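Local coordinates for histidine kinase (Synechocystis sp., PDB 5DFY), which senses light through a phycocyanobilin bound in this GAF domain and, as a whole protein, probably relays the signal by ATP-dependent phosphorylation of protein histidine, at residues Asp60-Leu65 / Leu166-Asn171; Cys68-Val73 / Arg145-Ala150; Asn53-Thr58 / Val194-Ala199. All blocks are in the same frame, centred on the assembly; numbering follows the deposited sequence.

Contact 1: Asp60-Leu65 / Leu166-Asn171. With CYC (phycocyanobilin), chain B.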
loop_
_atom_site.group_PDB
_atom_site.type_symbol
_atom_site.label_atom_id
_atom_site.label_comp_id
_atom_site.label_asym_id
_atom_site.label_seq_id
_atom_site.Cartn_x
_atom_site.Cartn_y
_atom_site.Cartn_z
ATOM N N ASP A 60 10.690 11.088 -15.172
ATOM C CA ASP A 60 11.532 10.957 -16.358
ATOM C C ASP A 60 11.215 9.663 -17.110
ATOM O O ASP A 60 11.223 9.630 -18.343
ATOM C CB ASP A 60 13.025 10.960 -15.999
ATOM C CG ASP A 60 13.539 12.322 -15.538
ATOM O OD1 ASP A 60 12.847 13.362 -15.695
ATOM O OD2 ASP A 60 14.682 12.353 -15.023
ATOM N N GLU A 61 10.926 8.591 -16.373
ATOM C CA GLU A 61 10.559 7.328 -16.992
ATOM C C GLU A 61 9.264 7.466 -17.805
ATOM O O GLU A 61 9.198 7.013 -18.950
ATOM C CB GLU A 61 10.432 6.237 -15.912
ATOM C CG GLU A 61 9.932 4.883 -16.429
ATOM C CD GLU A 61 9.706 3.857 -15.308
ATOM O OE1 GLU A 61 9.224 4.231 -14.211
ATOM O OE2 GLU A 61 10.005 2.668 -15.538
ATOM N N VAL A 62 8.254 8.113 -17.227
ATOM C CA VAL A 62 6.998 8.335 -17.933
ATOM C C VAL A 62 7.245 9.120 -19.215
ATOM O O VAL A 62 6.743 8.766 -20.280
ATOM C CB VAL A 62 5.978 9.064 -17.055
ATOM C CG1 VAL A 62 4.748 9.442 -17.861
ATOM C CG2 VAL A 62 5.620 8.199 -15.856
ATOM N N ARG A 63 8.019 10.193 -19.113
ATOM C CA ARG A 63 8.193 11.081 -20.250
ATOM C C ARG A 63 8.913 10.320 -21.355
ATOM O O ARG A 63 8.577 10.465 -22.528
ATOM C CB ARG A 63 8.970 12.341 -19.864
ATOM C CG ARG A 63 9.016 13.350 -21.029
ATOM C CD ARG A 63 9.363 14.756 -20.571
ATOM N NE ARG A 63 10.701 14.879 -20.003
ATOM C CZ ARG A 63 11.822 15.028 -20.712
ATOM N NH1 ARG A 63 11.787 15.040 -22.037
ATOM N NH2 ARG A 63 12.983 15.163 -20.085
ATOM N N HIS A 64 9.881 9.507 -20.944
ATOM C CA HIS A 64 10.638 8.648 -21.843
ATOM C C HIS A 64 9.741 7.582 -22.500
ATOM O O HIS A 64 9.734 7.437 -23.726
ATOM C CB HIS A 64 11.787 8.009 -21.058
ATOM C CG HIS A 64 12.713 7.185 -21.894
ATOM N ND1 HIS A 64 13.016 5.874 -21.597
ATOM C CD2 HIS A 64 13.411 7.491 -23.011
ATOM C CE1 HIS A 64 13.855 5.403 -22.503
ATOM N NE2 HIS A 64 14.112 6.364 -23.372
ATOM N N LEU A 65 8.958 6.861 -21.705
ATOM C CA LEU A 65 8.152 5.774 -22.250
ATOM C C LEU A 65 6.998 6.226 -23.112
ATOM O O LEU A 65 6.677 5.565 -24.104
ATOM C CB LEU A 65 7.600 4.891 -21.131
ATOM C CG LEU A 65 8.651 4.114 -20.346
ATOM C CD1 LEU A 65 7.981 3.384 -19.180
ATOM C CD2 LEU A 65 9.371 3.119 -21.232
ATOM N N LEU A 166 -0.553 11.587 -10.916
ATOM C CA LEU A 166 0.559 11.526 -11.868
ATOM C C LEU A 166 -0.001 11.860 -13.244
ATOM O O LEU A 166 -0.887 11.174 -13.735
ATOM C CB LEU A 166 1.196 10.132 -11.853
ATOM C CG LEU A 166 2.361 9.905 -12.823
ATOM C CD1 LEU A 166 3.522 10.827 -12.546
ATOM C CD2 LEU A 166 2.818 8.467 -12.715
ATOM N N GLY A 167 0.466 12.966 -13.831
ATOM C CA GLY A 167 -0.036 13.418 -15.117
ATOM C C GLY A 167 1.000 13.383 -16.219
ATOM O O GLY A 167 2.151 13.715 -15.998
ATOM N N ALA A 168 0.560 12.974 -17.397
ATOM C CA ALA A 168 1.343 13.014 -18.624
ATOM C C ALA A 168 0.633 13.958 -19.609
ATOM O O ALA A 168 -0.584 13.881 -19.788
ATOM C CB ALA A 168 1.492 11.638 -19.204
ATOM N N TYR A 169 1.406 14.844 -20.243
ATOM C CA TYR A 169 0.847 15.959 -21.016
ATOM C C TYR A 169 1.495 16.083 -22.369
ATOM O O TYR A 169 2.703 15.919 -22.503
ATOM C CB TYR A 169 1.022 17.276 -20.257
ATOM C CG TYR A 169 0.488 17.183 -18.850
ATOM C CD1 TYR A 169 -0.859 17.365 -18.595
ATOM C CD2 TYR A 169 1.317 16.853 -17.796
ATOM C CE1 TYR A 169 -1.365 17.248 -17.301
ATOM C CE2 TYR A 169 0.831 16.743 -16.511
ATOM C CZ TYR A 169 -0.511 16.946 -16.273
ATOM O OH TYR A 169 -0.977 16.810 -14.984
ATOM N N GLN A 170 0.663 16.360 -23.371
ATOM C CA GLN A 170 1.134 16.762 -24.690
ATOM C C GLN A 170 0.848 18.237 -24.815
ATOM O O GLN A 170 -0.253 18.678 -24.528
ATOM C CB GLN A 170 0.443 15.961 -25.804
ATOM C CG GLN A 170 1.335 15.654 -26.993
ATOM C CD GLN A 170 2.377 14.589 -26.692
ATOM O OE1 GLN A 170 2.307 13.911 -25.672
ATOM N NE2 GLN A 170 3.341 14.434 -27.577
ATOM N N ASN A 171 1.844 18.989 -25.272
ATOM C CA ASN A 171 1.798 20.448 -25.227
ATOM C C ASN A 171 1.461 21.140 -26.533
ATOM O O ASN A 171 0.905 22.236 -26.511
ATOM C CB ASN A 171 3.136 20.993 -24.772
ATOM C CG ASN A 171 3.366 20.831 -23.299
ATOM O OD1 ASN A 171 2.862 19.895 -22.677
ATOM N ND2 ASN A 171 4.112 21.753 -22.723
HETATM C CHA CYC B . -12.076 18.621 -13.354
HETATM N NA CYC B . -9.664 19.172 -12.781
HETATM C C1A CYC B . -10.784 18.306 -13.174
HETATM C C2A CYC B . -10.209 16.933 -13.375
HETATM C C3A CYC B . -8.789 16.974 -13.113
HETATM C C4A CYC B . -8.453 18.363 -12.757
HETATM C CMA CYC B . -7.867 15.786 -13.191
HETATM C CAA CYC B . -11.041 15.710 -13.716
HETATM C CBA CYC B . -11.591 15.301 -12.333
HETATM C CGA CYC B . -12.572 14.129 -12.306
HETATM O O1A CYC B . -13.094 13.746 -13.376
HETATM O O2A CYC B . -12.892 13.551 -11.210
HETATM C CHB CYC B . -7.160 18.966 -12.331
HETATM N NB CYC B . -5.647 17.754 -13.924
HETATM C C1B CYC B . -5.968 18.518 -12.686
HETATM C C2B CYC B . -4.724 18.723 -11.934
HETATM C C3B CYC B . -3.668 18.137 -12.644
HETATM C C4B CYC B . -4.181 17.544 -13.899
HETATM C CMB CYC B . -4.661 19.458 -10.613
HETATM C CAB CYC B . -2.202 18.107 -12.230
HETATM C CBB CYC B . -1.780 16.682 -11.905
HETATM O OB CYC B . -3.587 16.959 -14.774
HETATM N NC CYC B . -10.390 23.747 -12.332
HETATM C C1C CYC B . -9.661 24.747 -12.336
HETATM C C2C CYC B . -10.617 26.146 -12.042
HETATM C C3C CYC B . -11.693 25.698 -11.454
HETATM C C4C CYC B . -11.846 24.202 -12.050
HETATM C CMC CYC B . -9.782 27.228 -11.266
HETATM C CAC CYC B . -13.077 26.531 -11.659
HETATM C CBC CYC B . -13.001 27.798 -10.838
HETATM O OC CYC B . -8.459 24.776 -12.512
HETATM C CHD CYC B . -12.988 23.504 -12.135
HETATM N ND CYC B . -12.062 21.147 -12.617
HETATM C C1D CYC B . -13.061 22.082 -12.592
HETATM C C2D CYC B . -14.214 21.530 -13.071
HETATM C C3D CYC B . -13.947 20.238 -13.387
HETATM C C4D CYC B . -12.606 20.002 -13.100
HETATM C CMD CYC B . -15.531 22.285 -13.178
HETATM C CAD CYC B . -14.924 19.235 -13.946
HETATM C CBD CYC B . -14.762 19.106 -15.447
HETATM C CGD CYC B . -15.164 20.406 -16.121
HETATM O O1D CYC B . -14.302 21.154 -16.657
HETATM O O2D CYC B . -16.373 20.765 -16.150
#
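The hydroxyl of Tyr169 gives a short hydrogen bond to the chromophore, its OH lying 2.6 Å from OB of phycocyanobilin. OB is the lactam oxygen of the terminal ring carrying the ethyl group (ring D), and it sits at the edge of the phenol ring, in its plane. The tyrosine reaches it with CG anti to its own carbonyl carbon (chi1 -52°), which also brings OH to 3.2 Å from the ethyl carbon CBB. Gly167 suits its place because a beta carbon there would collide with that hydroxyl. Side chains alternate along strand 161-170, so Leu166 and Ala168 face the opposite way, toward helix 50-66. Val62 meets both through its two branches: CG2 touches CD2 of Leu166 at 4.2 Å, and CG1 lies 4.2 Å from CB of Ala168. Small, branched Val62 fits this buried layer, which Leu185 and Ile188 of helix 179-203 and Val71 help to fill. A phenylalanine in place of Tyr169 would probably deprive OB of this donor and let ring D turn more readily. One strand thus anchors the domain's hydrophobic core on one side and, on the other, binds the ring that rotates in bilin photochemistry.

Contact 2: Cys68-Val73 / Arg145-Ala150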
loop_
_atom_site.group_PDB
_atom_site.type_symbol
_atom_site.label_atom_id
_atom_site.label_comp_id
_atom_site.label_asym_id
_atom_site.label_seq_id
_atom_site.Cartn_x
_atom_site.Cartn_y
_atom_site.Cartn_z
ATOM N N CYS A 68 5.810 11.918 -24.189
ATOM C CA CYS A 68 4.970 13.087 -23.981
ATOM C C CYS A 68 5.891 14.284 -23.707
ATOM O O CYS A 68 7.111 14.141 -23.664
ATOM C CB CYS A 68 3.971 12.866 -22.846
ATOM S SG CYS A 68 4.687 12.466 -21.241
ATOM N N ASP A 69 5.300 15.458 -23.553
ATOM C CA ASP A 69 6.071 16.694 -23.436
ATOM C C ASP A 69 6.379 17.096 -21.999
ATOM O O ASP A 69 7.434 17.670 -21.716
ATOM C CB ASP A 69 5.323 17.816 -24.135
ATOM C CG ASP A 69 5.208 17.580 -25.621
ATOM O OD1 ASP A 69 6.232 17.192 -26.233
ATOM O OD2 ASP A 69 4.109 17.761 -26.162
ATOM N N ARG A 70 5.461 16.777 -21.082
ATOM C CA ARG A 70 5.617 17.139 -19.670
ATOM C C ARG A 70 5.025 16.035 -18.815
ATOM O O ARG A 70 4.065 15.417 -19.226
ATOM C CB ARG A 70 4.928 18.452 -19.334
ATOM C CG ARG A 70 5.440 19.101 -18.061
ATOM C CD ARG A 70 4.549 20.204 -17.502
ATOM N NE ARG A 70 4.045 21.189 -18.470
ATOM C CZ ARG A 70 4.692 22.277 -18.881
ATOM N NH1 ARG A 70 4.091 23.064 -19.750
ATOM N NH2 ARG A 70 5.908 22.579 -18.451
ATOM N N VAL A 71 5.618 15.801 -17.646
ATOM C CA VAL A 71 5.053 14.908 -16.628
ATOM C C VAL A 71 5.054 15.667 -15.313
ATOM O O VAL A 71 6.034 16.346 -14.983
ATOM C CB VAL A 71 5.842 13.620 -16.502
ATOM C CG1 VAL A 71 5.306 12.753 -15.361
ATOM C CG2 VAL A 71 5.849 12.864 -17.812
ATOM N N LEU A 72 3.960 15.554 -14.557
ATOM C CA LEU A 72 3.840 16.234 -13.276
ATOM C C LEU A 72 3.407 15.265 -12.185
ATOM O O LEU A 72 2.576 14.362 -12.410
ATOM C CB LEU A 72 2.849 17.384 -13.319
ATOM C CG LEU A 72 3.167 18.540 -14.280
ATOM C CD1 LEU A 72 1.965 19.447 -14.471
ATOM C CD2 LEU A 72 4.368 19.305 -13.749
ATOM N N VAL A 73 3.981 15.482 -11.009
ATOM C CA VAL A 73 3.550 14.819 -9.777
ATOM C C VAL A 73 2.868 15.855 -8.896
ATOM O O VAL A 73 3.461 16.886 -8.577
ATOM C CB VAL A 73 4.737 14.188 -9.037
ATOM C CG1 VAL A 73 4.248 13.499 -7.738
ATOM C CG2 VAL A 73 5.462 13.174 -9.917
ATOM N N ARG A 145 -3.071 27.706 -19.689
ATOM C CA ARG A 145 -2.011 28.384 -18.955
ATOM C C ARG A 145 -0.797 27.475 -18.776
ATOM O O ARG A 145 0.355 27.913 -18.855
ATOM C CB ARG A 145 -2.561 28.852 -17.596
ATOM C CG ARG A 145 -1.577 29.397 -16.611
ATOM C CD ARG A 145 -2.319 29.672 -15.281
ATOM N NE ARG A 145 -1.399 29.829 -14.161
ATOM C CZ ARG A 145 -1.657 29.473 -12.904
ATOM N NH1 ARG A 145 -2.816 28.915 -12.571
ATOM N NH2 ARG A 145 -0.732 29.664 -11.972
ATOM N N PHE A 146 -1.062 26.191 -18.543
ATOM C CA PHE A 146 0.001 25.223 -18.349
ATOM C C PHE A 146 0.404 24.514 -19.647
ATOM O O PHE A 146 1.159 23.543 -19.633
ATOM C CB PHE A 146 -0.432 24.226 -17.275
ATOM C CG PHE A 146 -0.609 24.870 -15.915
ATOM C CD1 PHE A 146 0.310 25.800 -15.444
ATOM C CD2 PHE A 146 -1.692 24.570 -15.131
ATOM C CE1 PHE A 146 0.135 26.397 -14.214
ATOM C CE2 PHE A 146 -1.864 25.172 -13.906
ATOM C CZ PHE A 146 -0.956 26.067 -13.447
ATOM N N GLU A 147 -0.037 25.047 -20.777
ATOM C CA GLU A 147 0.319 24.551 -22.106
ATOM C C GLU A 147 -0.040 23.063 -22.263
ATOM O O GLU A 147 0.712 22.281 -22.828
ATOM C CB GLU A 147 1.810 24.795 -22.415
ATOM C CG GLU A 147 2.075 24.796 -23.913
ATOM C CD GLU A 147 3.473 25.244 -24.306
ATOM O OE1 GLU A 147 4.391 25.300 -23.455
ATOM O OE2 GLU A 147 3.669 25.547 -25.499
ATOM N N ILE A 148 -1.216 22.700 -21.767
ATOM C CA ILE A 148 -1.709 21.333 -21.855
ATOM C C ILE A 148 -2.721 21.236 -22.995
ATOM O O ILE A 148 -3.804 21.810 -22.910
ATOM C CB ILE A 148 -2.375 20.891 -20.540
ATOM C CG1 ILE A 148 -1.337 20.874 -19.407
ATOM C CG2 ILE A 148 -2.955 19.503 -20.716
ATOM C CD1 ILE A 148 -1.935 20.774 -18.001
ATOM N N ARG A 149 -2.367 20.538 -24.066
ATOM C CA ARG A 149 -3.293 20.305 -25.164
ATOM C C ARG A 149 -4.004 18.964 -25.031
ATOM O O ARG A 149 -5.115 18.797 -25.515
ATOM C CB ARG A 149 -2.562 20.357 -26.496
ATOM C CG ARG A 149 -3.463 20.172 -27.719
ATOM C CD ARG A 149 -4.471 21.322 -27.871
ATOM N NE ARG A 149 -5.336 21.058 -29.007
ATOM C CZ ARG A 149 -4.991 21.286 -30.272
ATOM N NH1 ARG A 149 -3.810 21.822 -30.574
ATOM N NH2 ARG A 149 -5.834 20.977 -31.243
ATOM N N ALA A 150 -3.327 17.999 -24.409
ATOM C CA ALA A 150 -3.861 16.638 -24.218
ATOM C C ALA A 150 -3.288 16.139 -22.908
ATOM O O ALA A 150 -2.159 16.476 -22.593
ATOM C CB ALA A 150 -3.466 15.703 -25.341
HETATM O O HOH W 1 1.946 20.690 -20.221
HETATM O O HOH W 2 4.886 25.606 -20.765
#
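Arg70 NH1 donates to the backbone oxygen of Phe146 over 3.0 Å, in a bent bond with an N-H...O angle of 135°. The donor stands above the carbonyl plane, 43° out of it. The guanidinium gets there by a bend at chi3 (-46°) that turns the end of an otherwise extended chain. Its NH2 points to other partners, forming a salt bridge with Glu87 and a hydrogen bond to the backbone oxygen of Glu94. Two waters complete the grip: water 1 accepts from Arg70 NE at 2.8 Å and lies close to Phe146 O, while water 2, in the guanidinium plane, accepts from Arg70 NH1 and donates to Glu147 OE1 over 2.8 Å. Arg70 and Glu147 cross at about a right angle, and NH1 stays 4.3 Å from OE1, so their opposite charges meet through water 2. CB of Glu147 lies at the guanidinium edge. Glu147 has positive phi as the C-prime residue of the Schellman motif that ends helix 137-145, and the Phe146 ring turns away to meet Trp106 of the chromophore site. On the other side, Asp69 and Arg70 form a classic beta bulge opposite Tyr169. A long, multivalent arginine is therefore apt: it spans from sheet to helix end, and its positive charge probably also offsets the partial negative charge of the carbonyls at the C-terminal end of helix 137-145.

Contact 3: Asn53-Thr58 / Val194-Ala199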
loop_
_atom_site.group_PDB
_atom_site.type_symbol
_atom_site.label_atom_id
_atom_site.label_comp_id
_atom_site.label_asym_id
_atom_site.label_seq_id
_atom_site.Cartn_x
_atom_site.Cartn_y
_atom_site.Cartn_z
ATOM N N ASN A 53 14.327 11.885 -5.496
ATOM C CA ASN A 53 14.932 10.935 -6.414
ATOM C C ASN A 53 13.890 9.979 -6.986
ATOM O O ASN A 53 13.950 9.637 -8.154
ATOM C CB ASN A 53 16.040 10.119 -5.747
ATOM C CG ASN A 53 17.358 10.867 -5.667
ATOM O OD1 ASN A 53 17.530 11.931 -6.270
ATOM N ND2 ASN A 53 18.309 10.298 -4.931
ATOM N N ILE A 54 12.954 9.531 -6.155
ATOM C CA ILE A 54 11.898 8.644 -6.626
ATOM C C ILE A 54 11.018 9.378 -7.647
ATOM O O ILE A 54 10.684 8.825 -8.695
ATOM C CB ILE A 54 11.041 8.130 -5.452
ATOM C CG1 ILE A 54 11.872 7.152 -4.618
ATOM C CG2 ILE A 54 9.768 7.458 -5.953
ATOM C CD1 ILE A 54 11.263 6.861 -3.248
ATOM N N PHE A 55 10.648 10.611 -7.333
ATOM C CA PHE A 55 9.806 11.399 -8.219
ATOM C C PHE A 55 10.515 11.695 -9.526
ATOM O O PHE A 55 9.912 11.654 -10.600
ATOM C CB PHE A 55 9.384 12.714 -7.557
ATOM C CG PHE A 55 8.609 12.535 -6.294
ATOM C CD1 PHE A 55 7.615 11.574 -6.204
ATOM C CD2 PHE A 55 8.869 13.317 -5.191
ATOM C CE1 PHE A 55 6.893 11.402 -5.031
ATOM C CE2 PHE A 55 8.166 13.135 -4.016
ATOM C CZ PHE A 55 7.181 12.165 -3.941
ATOM N N ARG A 56 11.816 12.022 -9.421
ATOM C CA ARG A 56 12.568 12.258 -10.658
ATOM C C ARG A 56 12.595 11.010 -11.523
ATOM O O ARG A 56 12.304 11.054 -12.728
ATOM C CB ARG A 56 13.994 12.715 -10.321
ATOM C CG ARG A 56 14.842 13.059 -11.541
ATOM C CD ARG A 56 16.235 13.500 -11.101
ATOM N NE ARG A 56 16.966 12.409 -10.455
ATOM C CZ ARG A 56 17.178 12.310 -9.141
ATOM N NH1 ARG A 56 16.709 13.237 -8.305
ATOM N NH2 ARG A 56 17.858 11.270 -8.660
ATOM N N ALA A 57 12.913 9.884 -10.938
ATOM C CA ALA A 57 13.032 8.665 -11.711
ATOM C C ALA A 57 11.709 8.341 -12.385
ATOM O O ALA A 57 11.670 8.030 -13.567
ATOM C CB ALA A 57 13.482 7.496 -10.829
ATOM N N THR A 58 10.623 8.416 -11.629
ATOM C CA THR A 58 9.326 8.058 -12.175
ATOM C C THR A 58 8.921 9.018 -13.278
ATOM O O THR A 58 8.462 8.594 -14.333
ATOM C CB THR A 58 8.223 8.052 -11.086
ATOM O OG1 THR A 58 8.496 7.009 -10.144
ATOM C CG2 THR A 58 6.850 7.824 -11.708
ATOM N N VAL A 194 3.737 2.763 -4.012
ATOM C CA VAL A 194 4.417 1.775 -3.177
ATOM C C VAL A 194 5.815 2.262 -2.794
ATOM O O VAL A 194 6.225 2.106 -1.657
ATOM C CB VAL A 194 4.506 0.408 -3.896
ATOM C CG1 VAL A 194 5.553 -0.490 -3.255
ATOM C CG2 VAL A 194 3.171 -0.261 -3.895
ATOM N N ALA A 195 6.549 2.871 -3.729
ATOM C CA ALA A 195 7.876 3.399 -3.406
ATOM C C ALA A 195 7.791 4.485 -2.351
ATOM O O ALA A 195 8.623 4.551 -1.454
ATOM C CB ALA A 195 8.559 3.936 -4.658
ATOM N N VAL A 196 6.804 5.373 -2.463
ATOM C CA VAL A 196 6.627 6.412 -1.470
ATOM C C VAL A 196 6.317 5.799 -0.102
ATOM O O VAL A 196 6.906 6.181 0.897
ATOM C CB VAL A 196 5.522 7.418 -1.892
ATOM C CG1 VAL A 196 5.192 8.370 -0.783
ATOM C CG2 VAL A 196 5.992 8.188 -3.130
ATOM N N TYR A 197 5.421 4.818 -0.059
ATOM C CA TYR A 197 5.054 4.263 1.236
ATOM C C TYR A 197 6.239 3.519 1.859
ATOM O O TYR A 197 6.477 3.648 3.051
ATOM C CB TYR A 197 3.827 3.343 1.116
ATOM C CG TYR A 197 3.209 2.978 2.445
ATOM C CD1 TYR A 197 3.023 3.929 3.441
ATOM C CD2 TYR A 197 2.765 1.713 2.683
ATOM C CE1 TYR A 197 2.458 3.601 4.647
ATOM C CE2 TYR A 197 2.189 1.372 3.888
ATOM C CZ TYR A 197 2.028 2.322 4.858
ATOM O OH TYR A 197 1.466 1.977 6.064
ATOM N N GLN A 198 6.967 2.762 1.034
ATOM C CA GLN A 198 8.156 2.049 1.500
ATOM C C GLN A 198 9.156 3.034 2.115
ATOM O O GLN A 198 9.731 2.776 3.179
ATOM C CB GLN A 198 8.775 1.266 0.343
ATOM C CG GLN A 198 10.071 0.557 0.686
ATOM C CD GLN A 198 9.882 -0.512 1.743
ATOM O OE1 GLN A 198 10.078 -0.277 2.952
ATOM N NE2 GLN A 198 9.501 -1.699 1.298
ATOM N N ALA A 199 9.340 4.172 1.459
ATOM C CA ALA A 199 10.283 5.185 1.943
ATOM C C ALA A 199 9.812 5.731 3.275
ATOM O O ALA A 199 10.619 5.966 4.174
ATOM C CB ALA A 199 10.438 6.299 0.930
#
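Ala195 offers its methyl to Ile54, whose CG2 lies 3.9 Å from CB of the alanine. The same isoleucine sends CD1 over the backbone, 3.9 Å from Ala195 O; with CG1 anti to the carbonyl carbon (chi1 -70°) and CG2 anti to N, CG2 is set on Ala195 and CD1 toward Ala199. Next comes Val196, whose CG2 reaches CE1 of Phe55 at 3.8 Å, the two side chains crossing at about a right angle. The bond to CB of Phe55 points aside, but the ring swings back so that CE1 meets the valine methyl. Tyr197 and Gln198 serve another interface: both pack on Val194 of the second subunit, and Gln198 OE1 accepts from Gln191 NE2 of that subunit. One turn beyond Ala195, Ala199 presents its methyl to CD1 of Ile54 at 4.3 Å. Two alanines a turn apart thus give bulky Ile54 a shallow apolar surface where the axes of segments 53-58 and 194-199 run nearly antiparallel (167°) and approach to 10.7 Å. Leu192 lies against both Ile54 and Phe55. The same two helices lie against the sheet: Phe55 packs on Ile85 and His86 of strand 82-89, and Val196 on Val158 of strand 150-158.

In the fold
Helix 50-66 comes first and supplies the first side of contact 3 and then of contact 1; strand 70-76 follows with the first side of contact 2. The chain then runs through the chromophore pocket before the return strokes arrive in reverse order: 145-150 closes contact 2, 166-171 closes contact 1, and 194-199 closes contact 3. The loops are nested and none cross. Contacts 1 and 2 adjoin through neighbouring strands, where Tyr169 O and Asp69 N probably pair, while contacts 2 and 3 lie on opposite sides of the chain's centre. Contact 3 joins the terminal helices, contact 1 ties the first to the sheet, and contact 2 ties the sheet to the loop after helix 137-145.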